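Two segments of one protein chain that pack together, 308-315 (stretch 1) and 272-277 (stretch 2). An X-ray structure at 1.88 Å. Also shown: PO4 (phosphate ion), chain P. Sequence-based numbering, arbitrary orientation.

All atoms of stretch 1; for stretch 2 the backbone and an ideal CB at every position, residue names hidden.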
ATOM      1  N   ARG B 308       3.875  25.789  21.780  1.00 22.99           N
ATOM      2  CA  ARG B 308       4.792  26.722  21.128  1.00 23.42           C
ATOM      3  C   ARG B 308       5.111  26.238  19.716  1.00 23.29           C
ATOM      4  O   ARG B 308       5.001  26.974  18.730  1.00 22.34           O
ATOM      5  CB  ARG B 308       6.107  26.883  21.960  1.00 23.09           C
ATOM      6  CG  ARG B 308       7.194  27.785  21.243  1.00 24.53           C
ATOM      7  CD  ARG B 308       8.548  27.896  21.962  1.00 28.44           C
ATOM      8  NE  ARG B 308       9.107  26.579  22.103  1.00 35.19           N
ATOM      9  CZ  ARG B 308       9.782  25.917  21.160  1.00 35.71           C
ATOM     10  NH1 ARG B 308      10.086  26.480  19.983  1.00 36.27           N
ATOM     11  NH2 ARG B 308      10.164  24.671  21.425  1.00 32.03           N
ATOM     12  N   VAL B 309       5.449  24.968  19.619  1.00 22.40           N
ATOM     13  CA  VAL B 309       5.818  24.431  18.338  1.00 22.16           C
ATOM     14  C   VAL B 309       4.685  24.554  17.323  1.00 22.25           C
ATOM     15  O   VAL B 309       4.909  24.973  16.194  1.00 20.92           O
ATOM     16  CB  VAL B 309       6.280  23.018  18.473  1.00 23.11           C
ATOM     17  CG1 VAL B 309       6.472  22.389  17.064  1.00 22.53           C
ATOM     18  CG2 VAL B 309       7.579  23.050  19.352  1.00 20.24           C
ATOM     19  N   LEU B 310       3.470  24.217  17.724  1.00 22.60           N
ATOM     20  CA  LEU B 310       2.353  24.294  16.805  1.00 22.93           C
ATOM     21  C   LEU B 310       2.167  25.732  16.363  1.00 23.00           C
ATOM     22  O   LEU B 310       1.879  26.018  15.180  1.00 23.72           O
ATOM     23  CB  LEU B 310       1.076  23.705  17.449  1.00 23.88           C
ATOM     24  CG  LEU B 310       1.126  22.196  17.743  1.00 24.88           C
ATOM     25  CD1 LEU B 310      -0.154  21.762  18.488  1.00 24.76           C
ATOM     26  CD2 LEU B 310       1.336  21.348  16.473  1.00 26.24           C
ATOM     27  N   ALA B 311       2.357  26.662  17.299  1.00 20.92           N
ATOM     28  CA  ALA B 311       2.188  28.065  16.994  1.00 21.83           C
ATOM     29  C   ALA B 311       3.250  28.555  15.966  1.00 22.29           C
ATOM     30  O   ALA B 311       2.938  29.346  15.078  1.00 23.19           O
ATOM     31  CB  ALA B 311       2.213  28.881  18.261  1.00 18.87           C
ATOM     32  N   VAL B 312       4.480  28.064  16.128  1.00 22.58           N
ATOM     33  CA  VAL B 312       5.611  28.377  15.240  1.00 22.13           C
ATOM     34  C   VAL B 312       5.284  27.796  13.853  1.00 21.89           C
ATOM     35  O   VAL B 312       5.468  28.464  12.842  1.00 21.60           O
ATOM     36  CB  VAL B 312       6.907  27.797  15.799  1.00 20.88           C
ATOM     37  CG1 VAL B 312       8.105  27.908  14.772  1.00 19.86           C
ATOM     38  CG2 VAL B 312       7.266  28.473  17.110  1.00 20.84           C
ATOM     39  N   LEU B 313       4.836  26.546  13.797  1.00 22.05           N
ATOM     40  CA  LEU B 313       4.509  25.927  12.523  1.00 22.15           C
ATOM     41  C   LEU B 313       3.453  26.742  11.792  1.00 22.22           C
ATOM     42  O   LEU B 313       3.572  26.978  10.594  1.00 22.83           O
ATOM     43  CB  LEU B 313       4.009  24.511  12.689  1.00 22.77           C
ATOM     44  CG  LEU B 313       5.057  23.484  13.158  1.00 21.92           C
ATOM     45  CD1 LEU B 313       4.423  22.194  13.549  1.00 24.03           C
ATOM     46  CD2 LEU B 313       6.099  23.253  12.048  1.00 22.97           C
ATOM     47  N   HIS B 314       2.425  27.156  12.511  1.00 21.95           N
ATOM     48  CA  HIS B 314       1.355  27.906  11.870  1.00 23.19           C
ATOM     49  C   HIS B 314       1.842  29.262  11.459  1.00 21.90           C
ATOM     50  O   HIS B 314       1.500  29.715  10.376  1.00 22.84           O
ATOM     51  CB  HIS B 314       0.122  27.924  12.750  1.00 24.11           C
ATOM     52  CG  HIS B 314      -0.572  26.597  12.803  1.00 28.77           C
ATOM     53  ND1 HIS B 314      -1.249  26.064  11.715  1.00 36.24           N
ATOM     54  CD2 HIS B 314      -0.631  25.655  13.774  1.00 31.97           C
ATOM     55  CE1 HIS B 314      -1.728  24.875  12.036  1.00 35.08           C
ATOM     56  NE2 HIS B 314      -1.355  24.596  13.276  1.00 35.27           N
ATOM     57  N   THR B 315       2.685  29.910  12.281  1.00 21.79           N
ATOM     58  CA  THR B 315       3.165  31.235  11.949  1.00 21.14           C
ATOM     59  C   THR B 315       4.034  31.157  10.691  1.00 20.56           C
ATOM     60  O   THR B 315       3.891  31.949   9.742  1.00 20.18           O
ATOM     61  CB  THR B 315       3.952  31.841  13.105  1.00 20.39           C
ATOM     62  OG1 THR B 315       3.037  32.004  14.178  1.00 23.09           O
ATOM     63  CG2 THR B 315       4.500  33.217  12.771  1.00 22.24           C
ATOM     64  N   UNK B 272      10.721  14.728  16.997  1.00 23.80           N
ATOM     65  CA  UNK B 272       9.509  14.672  16.213  1.00 22.39           C
ATOM     66  C   UNK B 272       8.910  16.064  16.057  1.00 23.04           C
ATOM     67  O   UNK B 272       8.832  16.821  17.014  1.00 21.86           O
ATOM     68  CB  UNK B 272       8.499  13.720  16.857  1.00 22.39           C
ATOM     69  N   UNK B 273       8.586  16.424  14.822  1.00 22.54           N
ATOM     70  CA  UNK B 273       7.757  17.622  14.541  1.00 22.58           C
ATOM     71  C   UNK B 273       6.310  17.185  14.760  1.00 22.35           C
ATOM     72  O   UNK B 273       5.793  16.284  14.059  1.00 22.54           O
ATOM     73  CB  UNK B 273       7.974  18.164  13.127  1.00 22.58           C
ATOM     74  N   UNK B 274       5.643  17.800  15.748  1.00 22.91           N
ATOM     75  CA  UNK B 274       4.317  17.313  16.073  1.00 23.17           C
ATOM     76  C   UNK B 274       3.317  17.696  14.980  1.00 23.40           C
ATOM     77  O   UNK B 274       3.503  18.706  14.264  1.00 23.16           O
ATOM     78  CB  UNK B 274       3.867  17.863  17.428  1.00 23.17           C
ATOM     79  N   UNK B 275       2.222  16.927  14.899  1.00 25.22           N
ATOM     80  CA  UNK B 275       1.236  17.128  13.890  1.00 24.85           C
ATOM     81  C   UNK B 275       0.330  18.292  14.184  1.00 24.79           C
ATOM     82  O   UNK B 275      -0.191  18.419  15.298  1.00 25.05           O
ATOM     83  CB  UNK B 275       0.409  15.853  13.712  1.00 24.85           C
ATOM     84  N   UNK B 276       0.117  19.109  13.176  1.00 23.77           N
ATOM     85  CA  UNK B 276      -0.834  20.231  13.232  1.00 25.50           C
ATOM     86  C   UNK B 276      -2.271  19.708  13.302  1.00 25.54           C
ATOM     87  O   UNK B 276      -3.081  20.218  14.086  1.00 26.81           O
ATOM     88  CB  UNK B 276      -0.663  21.144  12.016  1.00 25.50           C
ATOM     89  N   UNK B 277      -2.563  18.668  12.512  1.00 24.03           N
ATOM     90  CA  UNK B 277      -3.894  18.061  12.459  1.00 24.26           C
ATOM     91  C   UNK B 277      -4.907  18.922  11.743  1.00 24.16           C
ATOM     92  O   UNK B 277      -4.629  20.059  11.374  1.00 24.51           O
ATOM     93  CB  UNK B 277      -4.394  17.768  13.875  1.00 24.26           C
TER
HETATM   94  P   PO4 P1354      -1.748  28.355   9.155  1.00 47.87           P
HETATM   95  O1  PO4 P1354      -0.493  29.183   8.895  1.00 47.02           O
HETATM   96  O2  PO4 P1354      -1.307  26.914   9.445  1.00 44.04           O
HETATM   97  O3  PO4 P1354      -2.533  28.907  10.338  1.00 47.03           O
HETATM   98  O4  PO4 P1354      -2.617  28.383   7.915  1.00 48.56           O

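Stretch 1 is a helix. Val309, Leu310, Leu313 and His314 lie on the side that meets stretch 2, so the helix offers mostly methyl groups, with one imidazole ring.

Position 272 is in an extended strand. Its ideal CB has nothing of stretch 1 within 5.5 Å, so the helix sets no limit on the side chain. The residue is Tyr272, and its OH is hydrogen-bonded elsewhere in the structure.

Position 273 is also extended. Its CA-to-CB bond runs sideways, and the ideal CB is 5.4 Å from Leu313 CD1. A modest apolar side chain could close that gap; Val, Ile or Leu would all suit. The residue is Val273, with chi1 in the t well. Its CG1 comes to 3.9 Å from Leu313 CD1.

Position 274 points its CA-to-CB bond toward the helix. The ideal CB is 4.4 Å from Leu310 CD2 and 5.2 Å from Val309 CG1. A compact apolar group fits, and phi of -72° also admits proline. The residue is Pro274. Its ring packs against two helix residues: CD lies 3.5 Å from Val309 CG1, and CG lies 4.1 Å from Leu310 CD2. The backbone also takes part, with Pro274 O 3.7 Å from Leu313 CD1.

Position 275 turns its CA-to-CB bond away, and the helix places no demand on the side chain. The residue is Pro275. Its main contact is through the backbone, where Pro275 O is 3.5 Å from Leu310 CD2.

The two stretches come nearest by CA at position 276: its CA is 6.3 Å from Leu310 CA. The ideal CB is 3.7 Å from His314 NE2, 4.9 Å from Leu310 CD2 and 5.4 Å from Leu313 CD1. A flexible apolar chain such as Met or Leu would suit this setting. The residue is Met276, which has the largest covered area in stretch 2. Its CG lies 4.1 Å from Leu313 CD1 and 3.7 Å from His314 NE2. Its SD sits over one face of the His314 ring, 4.2 Å from the centroid. A water joins the same two residues, 2.9 Å from Met276 O, to which it donates, and 2.6 Å from His314 NE2. The ring is also held at its edge, where His314 ND1 donates a very short hydrogen bond of 2.4 Å to O2 of the phosphate.

Position 277 has phi of 73°, which favours glycine, and stretch 1 offers its ideal CB nothing within 5.5 Å. The residue is Gly277.

Stretch 2 272-277: YVPPMG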
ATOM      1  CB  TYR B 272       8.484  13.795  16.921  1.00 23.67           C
ATOM      2  CG  TYR B 272       8.862  12.350  16.940  1.00 22.87           C
ATOM      3  CD1 TYR B 272       9.678  11.844  17.960  1.00 24.50           C
ATOM      4  CD2 TYR B 272       8.364  11.467  15.991  1.00 23.20           C
ATOM      5  CE1 TYR B 272      10.008  10.512  17.985  1.00 23.95           C
ATOM      6  CE2 TYR B 272       8.720  10.148  15.982  1.00 24.49           C
ATOM      7  CZ  TYR B 272       9.532   9.670  16.977  1.00 22.95           C
ATOM      8  OH  TYR B 272       9.860   8.344  17.010  1.00 24.40           O
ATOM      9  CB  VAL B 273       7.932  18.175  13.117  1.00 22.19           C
ATOM     10  CG1 VAL B 273       7.162  19.487  12.969  1.00 22.79           C
ATOM     11  CG2 VAL B 273       9.444  18.383  12.790  1.00 24.06           C
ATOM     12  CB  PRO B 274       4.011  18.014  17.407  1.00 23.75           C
ATOM     13  CG  PRO B 274       4.755  19.279  17.374  1.00 25.01           C
ATOM     14  CD  PRO B 274       6.042  18.919  16.636  1.00 22.93           C
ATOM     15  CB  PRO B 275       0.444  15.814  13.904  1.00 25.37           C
ATOM     16  CG  PRO B 275       0.483  15.357  15.280  1.00 26.11           C
ATOM     17  CD  PRO B 275       1.850  15.830  15.815  1.00 25.62           C
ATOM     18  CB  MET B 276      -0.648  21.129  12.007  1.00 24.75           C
ATOM     19  CG  MET B 276       0.699  21.859  11.963  1.00 27.85           C
ATOM     20  SD  MET B 276       0.943  22.756  10.421  1.00 31.48           S
ATOM     21  CE  MET B 276       1.146  21.429   9.218  1.00 27.11           C
TER
HETATM   22  O   HOH W   1      -2.393  22.888  14.860  1.00 27.86           O
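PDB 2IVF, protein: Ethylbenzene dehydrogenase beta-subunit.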